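Local atomic coordinates of BF1531-like N-terminal domain-containing protein (Bacteroides fragilis, PDB entry 3SLR), a protein that is of unknown function but carries a magnesium-binding, HAD-like phosphatase domain behind an FkbH-type N-terminal domain, and may hydrolyse ester bonds. Residues I226-L229 with D230-W234; N281-G284 with K285-P289; E340-M343 with V344-H347. All blocks are in the same frame, centred on the assembly; numbering follows the deposited sequence.

Contact 1: residues I226-L229 with D230-W234; sequences ILDL and DNTIW. With MG (magnesium ion), chain B; MG (magnesium ion), chain C.
Asp228 and Thr232 meet beside a magnesium ion, which Asp228 binds. The hydroxyl of Thr232 donates to OD2 of Asp228, OG1 to OD2 2.8 Å, on the anti lone pair, while the same carboxylate oxygen binds the metal at 2.2 Å. A further ligand is a backbone atom, Asp230 O, 2.3 Å from that magnesium. OD1 of Asp228 reaches the second magnesium, so one carboxylate bridges the two ions; CG set anti to the backbone N (chi1 172°) sends it there. Asp336 completes the first site and its backbone N donates to Thr232 OG1, so the small threonine hydroxyl both gives and accepts.

Just past strand 224-227, these residues are consistent with the DxDx(T/V) motif of HAD phosphatases, a superfamily in which the first aspartate is the nucleophile and the second a general acid-base; here Asp228 binds magnesium through its carboxylate and Asp230 through its backbone oxygen.

Backbone bonds fold the loop. Leu229 O accepts from Thr232 N at 2.9 Å, from above the carbonyl plane, and from Ile233 N, in that plane and on a lone pair. The same oxygen lies over one face of the Trp234 indole, whose NE1 donates in its ring plane to Asp230 OD1 at 2.8 Å and helps to hold the carboxylate, together with Val238 N and a water on OD2.

Four apolar side chains pack together. Those of Leu229 and Ile233 lie side by side, pointing the same way, CD2 to CD1 3.5 Å, and Leu229 CB approaches Trp234 CZ2 at 3.7 Å. The side chains of Leu227 and Ile233 cross at about a right angle, CD1 to CG2 4.1 Å.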
ATOM      1  N   ILE A 226     -16.406   1.614   6.724  1.00 15.80           N
ATOM      2  CA  ILE A 226     -17.718   2.206   6.983  1.00 14.04           C
ATOM      3  C   ILE A 226     -18.033   3.191   5.875  1.00 16.63           C
ATOM      4  O   ILE A 226     -17.234   4.083   5.588  1.00 16.39           O
ATOM      5  CB  ILE A 226     -17.742   2.964   8.326  1.00 16.01           C
ATOM      6  CG1 ILE A 226     -17.342   2.029   9.456  1.00 19.03           C
ATOM      7  CG2 ILE A 226     -19.134   3.583   8.582  1.00 14.57           C
ATOM      8  CD1 ILE A 226     -16.993   2.768  10.749  1.00 20.20           C
ATOM      9  N   LEU A 227     -19.200   3.027   5.258  1.00 15.43           N
ATOM     10  CA  LEU A 227     -19.565   3.806   4.079  1.00 16.76           C
ATOM     11  C   LEU A 227     -20.752   4.729   4.312  1.00 13.67           C
ATOM     12  O   LEU A 227     -21.780   4.313   4.825  1.00 15.62           O
ATOM     13  CB  LEU A 227     -19.929   2.862   2.932  1.00 16.19           C
ATOM     14  CG  LEU A 227     -18.818   1.914   2.478  1.00 20.14           C
ATOM     15  CD1 LEU A 227     -19.395   0.765   1.651  1.00 21.37           C
ATOM     16  CD2 LEU A 227     -17.742   2.675   1.707  1.00 20.35           C
ATOM     17  N   ASP A 228     -20.614   5.979   3.899  1.00 16.05           N
ATOM     18  CA  ASP A 228     -21.778   6.818   3.689  1.00 16.95           C
ATOM     19  C   ASP A 228     -22.479   6.306   2.415  1.00 17.20           C
ATOM     20  O   ASP A 228     -21.892   5.546   1.652  1.00 16.15           O
ATOM     21  CB  ASP A 228     -21.331   8.272   3.544  1.00 18.39           C
ATOM     22  CG  ASP A 228     -22.455   9.185   3.126  1.00 19.72           C
ATOM     23  OD1 ASP A 228     -23.417   9.332   3.911  1.00 19.56           O
ATOM     24  OD2 ASP A 228     -22.369   9.750   2.018  1.00 20.65           O
ATOM     25  N   LEU A 229     -23.732   6.686   2.195  1.00 14.21           N
ATOM     26  CA  LEU A 229     -24.448   6.240   0.999  1.00 17.99           C
ATOM     27  C   LEU A 229     -24.514   7.331  -0.073  1.00 17.67           C
ATOM     28  O   LEU A 229     -23.863   7.229  -1.115  1.00 17.04           O
ATOM     29  CB  LEU A 229     -25.855   5.742   1.362  1.00 17.37           C
ATOM     30  CG  LEU A 229     -25.946   4.497   2.256  1.00 17.82           C
ATOM     31  CD1 LEU A 229     -27.406   4.172   2.613  1.00 16.82           C
ATOM     32  CD2 LEU A 229     -25.258   3.287   1.614  1.00 14.86           C
ATOM     33  N   ASP A 230     -25.290   8.381   0.177  1.00 18.85           N
ATOM     34  CA  ASP A 230     -25.533   9.384  -0.867  1.00 21.27           C
ATOM     35  C   ASP A 230     -24.245  10.055  -1.357  1.00 19.92           C
ATOM     36  O   ASP A 230     -23.505  10.661  -0.578  1.00 18.77           O
ATOM     37  CB  ASP A 230     -26.533  10.447  -0.396  1.00 21.58           C
ATOM     38  CG  ASP A 230     -27.949   9.906  -0.242  1.00 20.61           C
ATOM     39  OD1 ASP A 230     -28.398   9.049  -1.049  1.00 18.77           O
ATOM     40  OD2 ASP A 230     -28.639  10.367   0.691  1.00 21.72           O
ATOM     41  N   ASN A 231     -23.998   9.954  -2.657  1.00 18.43           N
ATOM     42  CA  ASN A 231     -22.822  10.549  -3.277  1.00 17.74           C
ATOM     43  C   ASN A 231     -21.504   9.937  -2.804  1.00 17.02           C
ATOM     44  O   ASN A 231     -20.435  10.477  -3.059  1.00 17.12           O
ATOM     45  CB  ASN A 231     -22.831  12.072  -3.134  1.00 18.81           C
ATOM     46  CG  ASN A 231     -23.937  12.714  -3.957  1.00 24.82           C
ATOM     47  OD1 ASN A 231     -24.157  12.350  -5.122  1.00 26.26           O
ATOM     48  ND2 ASN A 231     -24.654  13.656  -3.353  1.00 29.88           N
ATOM     49  N   THR A 232     -21.600   8.791  -2.139  1.00 16.89           N
ATOM     50  CA  THR A 232     -20.417   8.027  -1.769  1.00 17.25           C
ATOM     51  C   THR A 232     -20.395   6.708  -2.534  1.00 17.60           C
ATOM     52  O   THR A 232     -19.451   6.459  -3.299  1.00 16.02           O
ATOM     53  CB  THR A 232     -20.313   7.826  -0.226  1.00 14.60           C
ATOM     54  OG1 THR A 232     -20.181   9.105   0.396  1.00 18.95           O
ATOM     55  CG2 THR A 232     -19.089   7.003   0.134  1.00 14.35           C
ATOM     56  N   ILE A 233     -21.437   5.888  -2.388  1.00 15.39           N
ATOM     57  CA  ILE A 233     -21.528   4.658  -3.188  1.00 17.88           C
ATOM     58  C   ILE A 233     -22.509   4.727  -4.374  1.00 17.30           C
ATOM     59  O   ILE A 233     -22.573   3.809  -5.181  1.00 17.59           O
ATOM     60  CB  ILE A 233     -21.791   3.395  -2.337  1.00 17.51           C
ATOM     61  CG1 ILE A 233     -23.223   3.387  -1.776  1.00 15.91           C
ATOM     62  CG2 ILE A 233     -20.741   3.281  -1.232  1.00 17.21           C
ATOM     63  CD1 ILE A 233     -23.677   2.017  -1.297  1.00 18.65           C
ATOM     64  N   TRP A 234     -23.287   5.801  -4.457  1.00 17.54           N
ATOM     65  CA  TRP A 234     -24.115   6.067  -5.636  1.00 15.47           C
ATOM     66  C   TRP A 234     -24.219   7.573  -5.804  1.00 17.95           C
ATOM     67  O   TRP A 234     -24.029   8.317  -4.849  1.00 16.34           O
ATOM     68  CB  TRP A 234     -25.519   5.427  -5.543  1.00 15.77           C
ATOM     69  CG  TRP A 234     -26.373   5.858  -4.349  1.00 15.18           C
ATOM     70  CD1 TRP A 234     -26.774   7.131  -4.034  1.00 17.04           C
ATOM     71  CD2 TRP A 234     -26.941   5.002  -3.343  1.00 16.96           C
ATOM     72  NE1 TRP A 234     -27.540   7.116  -2.883  1.00 13.83           N
ATOM     73  CE2 TRP A 234     -27.659   5.821  -2.445  1.00 15.49           C
ATOM     74  CE3 TRP A 234     -26.901   3.620  -3.109  1.00 19.48           C
ATOM     75  CZ2 TRP A 234     -28.330   5.304  -1.329  1.00 16.56           C
ATOM     76  CZ3 TRP A 234     -27.572   3.109  -2.009  1.00 18.15           C
ATOM     77  CH2 TRP A 234     -28.279   3.948  -1.134  1.00 16.58           C
TER
HETATM   78 MG    MG B 388     -23.034  11.773   1.384  1.00 25.95          MG
HETATM   79 MG    MG C 389     -25.585  10.319   3.429  1.00 14.08          MG
HETATM   80  O   HOH W   1     -27.542  11.447   3.101  1.00 30.75           O
HETATM   81  O   HOH W   2     -23.471  14.028   0.499  1.00 27.51           O
HETATM   82  O   HOH W   3     -24.986  12.167   2.313  1.00 26.19           O
HETATM   83  O   HOH W   4     -22.485  12.616   3.537  1.00 26.31           O
HETATM   84  O   HOH W   5     -25.059  10.940   5.470  1.00 23.17           O

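Contact 2: residues N281-G284 with K285-P289; sequences NNEG and KAKEP
Glu283 lies alongside Lys287, one helical turn further on, with both chains extended and pointing the same way. The aliphatic parts overlap first, Glu283 CG to Lys287 CE 3.8 Å, before the charged ends meet in a salt bridge whose hydrogen bond, Lys287 NZ to Glu283 OE2 at 3.3 Å, is weak. Glutamate and lysine spaced i to i+4 suit a partly exposed helix face, since their long chains can cover the turn between them and still bring opposite charges together. The negative charge at the first turn should also interact favourably with the helix dipole.

Asn282 is the N-cap of helix 283-292. Its OD1 takes the N-H of Lys285, OD1 to N 3.0 Å, in the carbonyl plane and on a lone pair, supplying an acceptor where no preceding turn exists. CG stands anti to the backbone N (chi1 171°), which swings the amide back over the first turn; the short asparagine amide can reach the N-H of the third residue after it. The methylene Lys285 CG then packs against that oxygen, the two side chains crossing at about a right angle. The helix connects strands 274-280 and 305-309 in a beta-alpha-beta unit of the phosphatase domain.

From the cap onward the main chain forms its regular bonds: Ala286 N to Asn282 O at 3.0 Å and Lys287 N to Glu283 O at 3.0 Å. The bond from Glu288 N to Gly284 O is weak, and Pro289, lacking an N-H, cannot continue the series, so the helix is kinked there. On the buried side Ala286 CB meets Asn281 CB at 3.9 Å; its small methyl fits closely against Leu229 and strand 305-309.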
ATOM      1  N   ASN A 281     -30.138   9.178   6.973  1.00 20.10           N
ATOM      2  CA  ASN A 281     -31.288   8.781   6.168  1.00 22.23           C
ATOM      3  C   ASN A 281     -32.278   8.004   7.017  1.00 21.72           C
ATOM      4  O   ASN A 281     -31.925   7.435   8.056  1.00 22.10           O
ATOM      5  CB  ASN A 281     -30.854   7.874   4.999  1.00 21.39           C
ATOM      6  CG  ASN A 281     -30.543   8.642   3.719  1.00 23.06           C
ATOM      7  OD1 ASN A 281     -29.464   8.486   3.132  1.00 23.56           O
ATOM      8  ND2 ASN A 281     -31.487   9.454   3.268  1.00 21.26           N
ATOM      9  N   ASN A 282     -33.527   7.981   6.568  1.00 19.53           N
ATOM     10  CA  ASN A 282     -34.478   7.003   7.040  1.00 22.43           C
ATOM     11  C   ASN A 282     -33.986   5.613   6.646  1.00 21.73           C
ATOM     12  O   ASN A 282     -33.582   5.395   5.496  1.00 21.05           O
ATOM     13  CB  ASN A 282     -35.849   7.292   6.420  1.00 22.13           C
ATOM     14  CG  ASN A 282     -36.850   6.187   6.678  1.00 28.14           C
ATOM     15  OD1 ASN A 282     -37.014   5.276   5.860  1.00 27.05           O
ATOM     16  ND2 ASN A 282     -37.525   6.255   7.822  1.00 28.24           N
ATOM     17  N   GLU A 283     -34.005   4.672   7.584  1.00 20.62           N
ATOM     18  CA  GLU A 283     -33.430   3.356   7.315  1.00 22.25           C
ATOM     19  C   GLU A 283     -34.109   2.655   6.141  1.00 25.72           C
ATOM     20  O   GLU A 283     -33.435   2.085   5.273  1.00 21.09           O
ATOM     21  CB  GLU A 283     -33.481   2.466   8.552  1.00 25.76           C
ATOM     22  CG  GLU A 283     -32.836   1.103   8.351  1.00 26.00           C
ATOM     23  CD  GLU A 283     -33.103   0.160   9.507  1.00 37.76           C
ATOM     24  OE1 GLU A 283     -32.519   0.373  10.589  1.00 32.56           O
ATOM     25  OE2 GLU A 283     -33.903  -0.787   9.333  1.00 36.12           O
ATOM     26  N   GLY A 284     -35.439   2.698   6.113  1.00 23.94           N
ATOM     27  CA  GLY A 284     -36.187   2.094   5.026  1.00 25.56           C
ATOM     28  C   GLY A 284     -35.748   2.591   3.659  1.00 20.71           C
ATOM     29  O   GLY A 284     -35.507   1.798   2.736  1.00 19.78           O
ATOM     30  N   LYS A 285     -35.649   3.908   3.523  1.00 18.67           N
ATOM     31  CA  LYS A 285     -35.266   4.521   2.250  1.00 20.83           C
ATOM     32  C   LYS A 285     -33.830   4.181   1.858  1.00 20.30           C
ATOM     33  O   LYS A 285     -33.512   3.995   0.678  1.00 18.18           O
ATOM     34  CB  LYS A 285     -35.413   6.042   2.334  1.00 19.95           C
ATOM     35  CG  LYS A 285     -36.847   6.519   2.536  1.00 32.12           C
ATOM     36  CD  LYS A 285     -36.957   8.026   2.314  1.00 36.45           C
ATOM     37  CE  LYS A 285     -38.416   8.491   2.318  1.00 45.23           C
ATOM     38  NZ  LYS A 285     -39.270   7.716   1.367  1.00 45.63           N
ATOM     39  N   ALA A 286     -32.959   4.123   2.856  1.00 18.12           N
ATOM     40  CA  ALA A 286     -31.550   3.852   2.628  1.00 18.71           C
ATOM     41  C   ALA A 286     -31.336   2.429   2.150  1.00 18.20           C
ATOM     42  O   ALA A 286     -30.436   2.175   1.359  1.00 18.52           O
ATOM     43  CB  ALA A 286     -30.740   4.105   3.908  1.00 17.55           C
ATOM     44  N   LYS A 287     -32.152   1.500   2.639  1.00 18.08           N
ATOM     45  CA  LYS A 287     -32.031   0.092   2.249  1.00 18.57           C
ATOM     46  C   LYS A 287     -32.685  -0.215   0.900  1.00 20.81           C
ATOM     47  O   LYS A 287     -32.355  -1.209   0.260  1.00 21.68           O
ATOM     48  CB  LYS A 287     -32.639  -0.824   3.310  1.00 19.19           C
ATOM     49  CG  LYS A 287     -31.804  -0.932   4.584  1.00 18.08           C
ATOM     50  CD  LYS A 287     -32.495  -1.780   5.646  1.00 22.23           C
ATOM     51  CE  LYS A 287     -31.518  -2.108   6.782  1.00 27.88           C
ATOM     52  NZ  LYS A 287     -32.068  -3.089   7.765  1.00 32.89           N
ATOM     53  N   GLU A 288     -33.620   0.629   0.484  1.00 21.37           N
ATOM     54  CA  GLU A 288     -34.402   0.335  -0.718  1.00 21.20           C
ATOM     55  C   GLU A 288     -33.581   0.080  -1.989  1.00 19.75           C
ATOM     56  O   GLU A 288     -33.862  -0.873  -2.709  1.00 21.71           O
ATOM     57  CB  GLU A 288     -35.468   1.404  -0.960  1.00 21.96           C
ATOM     58  CG  GLU A 288     -36.884   0.858  -0.848  1.00 30.59           C
ATOM     59  CD  GLU A 288     -37.931   1.871  -1.247  1.00 32.27           C
ATOM     60  OE1 GLU A 288     -37.708   3.082  -1.010  1.00 29.56           O
ATOM     61  OE2 GLU A 288     -38.968   1.458  -1.810  1.00 33.80           O
ATOM     62  N   PRO A 289     -32.556   0.912  -2.263  1.00 18.47           N
ATOM     63  CA  PRO A 289     -31.773   0.645  -3.475  1.00 19.83           C
ATOM     64  C   PRO A 289     -31.067  -0.707  -3.427  1.00 20.93           C
ATOM     65  O   PRO A 289     -31.017  -1.383  -4.447  1.00 18.00           O
ATOM     66  CB  PRO A 289     -30.753   1.787  -3.501  1.00 18.23           C
ATOM     67  CG  PRO A 289     -31.365   2.870  -2.693  1.00 22.30           C
ATOM     68  CD  PRO A 289     -32.146   2.166  -1.608  1.00 18.31           C
TER

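Contact 3: residues E340-M343 with V344-H347; sequences ERNM and VREH
Met343 O, a backbone oxygen near the end of helix 338-347, is held by two N-H groups of His347. The backbone bond, His347 N to Met343 O at 2.9 Å, is the usual helical one. The imidazole adds a weak second bond, His347 ND1 to Met343 O at 3.2 Å, with the oxygen near the ring plane. His347 has CG beside its own backbone N (chi1 -70°), which turns the ring back over the preceding turn. The selenomethionine side chain of Met343 crosses that of His347 at about a right angle; bent at chi2 and chi3, it brings its methyl CE to the ND1 side of the His347 ring, CE to ND1 3.6 Å.

Two residues earlier in the helix, Arg341 and Arg345 run side by side, their guanidinium planes 61° apart. A water accepts from Arg341 NE and Arg345 NH1, both 2.9 Å from it. Glu355 forms salt bridges with both arginines, so their positive charges are offset, and Arg345 NH2 also hydrogen-bonds to Val353 O. The Asn342 amide plane stands 50° from the Arg345 guanidinium.

Val344 has a compact branched side chain suited to burial, and it turns to Ile317 of helix 313-324, which also meets Met343 and His347 at Ala314. Beyond the helix start, Arg341 reaches the backbone of Asp335 in the loop after strand 331-334, and Glu340 pairs with Lys280 of strand 274-280.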
ATOM      1  N   GLU A 340     -18.972  15.961   7.685  1.00 19.36           N
ATOM      2  CA  GLU A 340     -19.099  14.632   8.284  1.00 21.09           C
ATOM      3  C   GLU A 340     -17.714  14.034   8.560  1.00 20.72           C
ATOM      4  O   GLU A 340     -17.458  13.511   9.654  1.00 20.32           O
ATOM      5  CB  GLU A 340     -19.917  13.687   7.390  1.00 20.57           C
ATOM      6  CG  GLU A 340     -21.382  14.092   7.141  1.00 20.05           C
ATOM      7  CD  GLU A 340     -22.273  13.949   8.379  1.00 23.28           C
ATOM      8  OE1 GLU A 340     -21.736  13.739   9.483  1.00 24.41           O
ATOM      9  OE2 GLU A 340     -23.516  14.047   8.240  1.00 26.48           O
ATOM     10  N   ARG A 341     -16.820  14.114   7.575  1.00 20.50           N
ATOM     11  CA  ARG A 341     -15.463  13.615   7.755  1.00 17.98           C
ATOM     12  C   ARG A 341     -14.780  14.280   8.938  1.00 20.99           C
ATOM     13  O   ARG A 341     -14.191  13.605   9.778  1.00 21.18           O
ATOM     14  CB  ARG A 341     -14.621  13.851   6.508  1.00 19.39           C
ATOM     15  CG  ARG A 341     -15.114  13.110   5.287  1.00 16.14           C
ATOM     16  CD  ARG A 341     -14.021  13.047   4.227  1.00 18.66           C
ATOM     17  NE  ARG A 341     -13.683  14.357   3.674  1.00 21.80           N
ATOM     18  CZ  ARG A 341     -14.166  14.824   2.520  1.00 21.91           C
ATOM     19  NH1 ARG A 341     -15.018  14.103   1.813  1.00 20.16           N
ATOM     20  NH2 ARG A 341     -13.799  16.019   2.075  1.00 24.24           N
ATOM     21  N   ASN A 342     -14.852  15.607   8.986  1.00 20.87           N
ATOM     22  CA  ASN A 342     -14.168  16.383  10.013  1.00 25.79           C
ATOM     23  C   ASN A 342     -14.690  16.108  11.415  1.00 28.33           C
ATOM     24  O   ASN A 342     -13.924  16.032  12.375  1.00 26.40           O
ATOM     25  CB  ASN A 342     -14.242  17.879   9.700  1.00 27.98           C
ATOM     26  CG  ASN A 342     -13.349  18.275   8.536  1.00 33.99           C
ATOM     27  OD1 ASN A 342     -12.663  17.434   7.955  1.00 37.92           O
ATOM     28  ND2 ASN A 342     -13.361  19.556   8.183  1.00 36.81           N
HETATM   29  N   MSE A 343     -15.995  15.941  11.539  1.00 23.65           N
HETATM   30  CA  MSE A 343     -16.545  15.644  12.849  1.00 27.48           C
HETATM   31  C   MSE A 343     -16.190  14.220  13.318  1.00 29.63           C
HETATM   32  O   MSE A 343     -15.877  14.022  14.494  1.00 27.14           O
HETATM   33  CB  MSE A 343     -18.042  15.948  12.908  1.00 30.72           C
HETATM   34  CG  MSE A 343     -18.949  14.788  12.599  1.00 36.07           C
HETATM   35 SE   MSE A 343     -19.608  13.971  14.238  1.00 75.40          SE
HETATM   36  CE  MSE A 343     -20.265  15.562  15.158  1.00 34.39           C
ATOM     37  N   VAL A 344     -16.203  13.235  12.418  1.00 20.82           N
ATOM     38  CA  VAL A 344     -15.772  11.898  12.820  1.00 21.51           C
ATOM     39  C   VAL A 344     -14.284  11.911  13.206  1.00 22.02           C
ATOM     40  O   VAL A 344     -13.878  11.259  14.170  1.00 21.90           O
ATOM     41  CB  VAL A 344     -16.076  10.823  11.744  1.00 21.84           C
ATOM     42  CG1 VAL A 344     -15.392   9.507  12.078  1.00 22.04           C
ATOM     43  CG2 VAL A 344     -17.579  10.616  11.606  1.00 22.34           C
ATOM     44  N   ARG A 345     -13.475  12.672  12.470  1.00 23.05           N
ATOM     45  CA  ARG A 345     -12.054  12.789  12.791  1.00 26.26           C
ATOM     46  C   ARG A 345     -11.825  13.314  14.193  1.00 26.20           C
ATOM     47  O   ARG A 345     -10.988  12.794  14.933  1.00 30.23           O
ATOM     48  CB  ARG A 345     -11.358  13.738  11.829  1.00 26.49           C
ATOM     49  CG  ARG A 345     -11.122  13.165  10.482  1.00 25.88           C
ATOM     50  CD  ARG A 345      -9.948  13.847   9.816  1.00 31.44           C
ATOM     51  NE  ARG A 345      -9.916  13.496   8.410  1.00 26.10           N
ATOM     52  CZ  ARG A 345     -10.516  14.201   7.460  1.00 26.14           C
ATOM     53  NH1 ARG A 345     -11.168  15.310   7.776  1.00 35.37           N
ATOM     54  NH2 ARG A 345     -10.454  13.809   6.197  1.00 26.25           N
ATOM     55  N   GLU A 346     -12.554  14.367  14.545  1.00 28.03           N
ATOM     56  CA  GLU A 346     -12.356  15.026  15.831  1.00 31.08           C
ATOM     57  C   GLU A 346     -12.945  14.218  16.973  1.00 28.47           C
ATOM     58  O   GLU A 346     -12.368  14.156  18.056  1.00 27.74           O
ATOM     59  CB  GLU A 346     -13.003  16.408  15.845  1.00 33.52           C
ATOM     60  CG  GLU A 346     -12.589  17.334  14.722  1.00 43.20           C
ATOM     61  CD  GLU A 346     -13.354  18.645  14.766  1.00 48.73           C
ATOM     62  OE1 GLU A 346     -13.740  19.068  15.881  1.00 52.94           O
ATOM     63  OE2 GLU A 346     -13.578  19.241  13.689  1.00 53.87           O
ATOM     64  N   HIS A 347     -14.099  13.606  16.734  1.00 24.26           N
ATOM     65  CA  HIS A 347     -14.861  13.005  17.825  1.00 25.36           C
ATOM     66  C   HIS A 347     -14.624  11.514  18.019  1.00 25.44           C
ATOM     67  O   HIS A 347     -14.953  10.965  19.065  1.00 26.71           O
ATOM     68  CB  HIS A 347     -16.353  13.322  17.680  1.00 25.27           C
ATOM     69  CG  HIS A 347     -16.670  14.763  17.926  1.00 30.91           C
ATOM     70  ND1 HIS A 347     -17.111  15.611  16.936  1.00 38.09           N
ATOM     71  CD2 HIS A 347     -16.567  15.516  19.048  1.00 34.80           C
ATOM     72  CE1 HIS A 347     -17.286  16.820  17.439  1.00 37.49           C
ATOM     73  NE2 HIS A 347     -16.959  16.792  18.717  1.00 38.44           N
TER
HETATM   74  O   HOH W   6     -12.541  16.386   5.433  1.00 31.89           O

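Overall arrangement
The three contacts gather on one side of the HAD-like domain around two magnesium ions, contact 3 at a remove. Contact 1 supplies the ligands Asp228 and Asp230. Contact 2 touches it, centres about 12 Å apart: Leu229 CD1 lies 3.6 Å from Ala286 CB and Trp234 CH2 3.6 Å from Pro289 CG, so the start of helix 283-292 walls the metal loop. Contact 3 does not touch contact 1, nearest atoms being about 6 Å apart, but helix 338-347 begins one residue after Asp336, the further magnesium ligand, and the side chain of Glu340 comes within about 6 Å of a magnesium. Contacts 2 and 3 stand about 23 Å apart between centres.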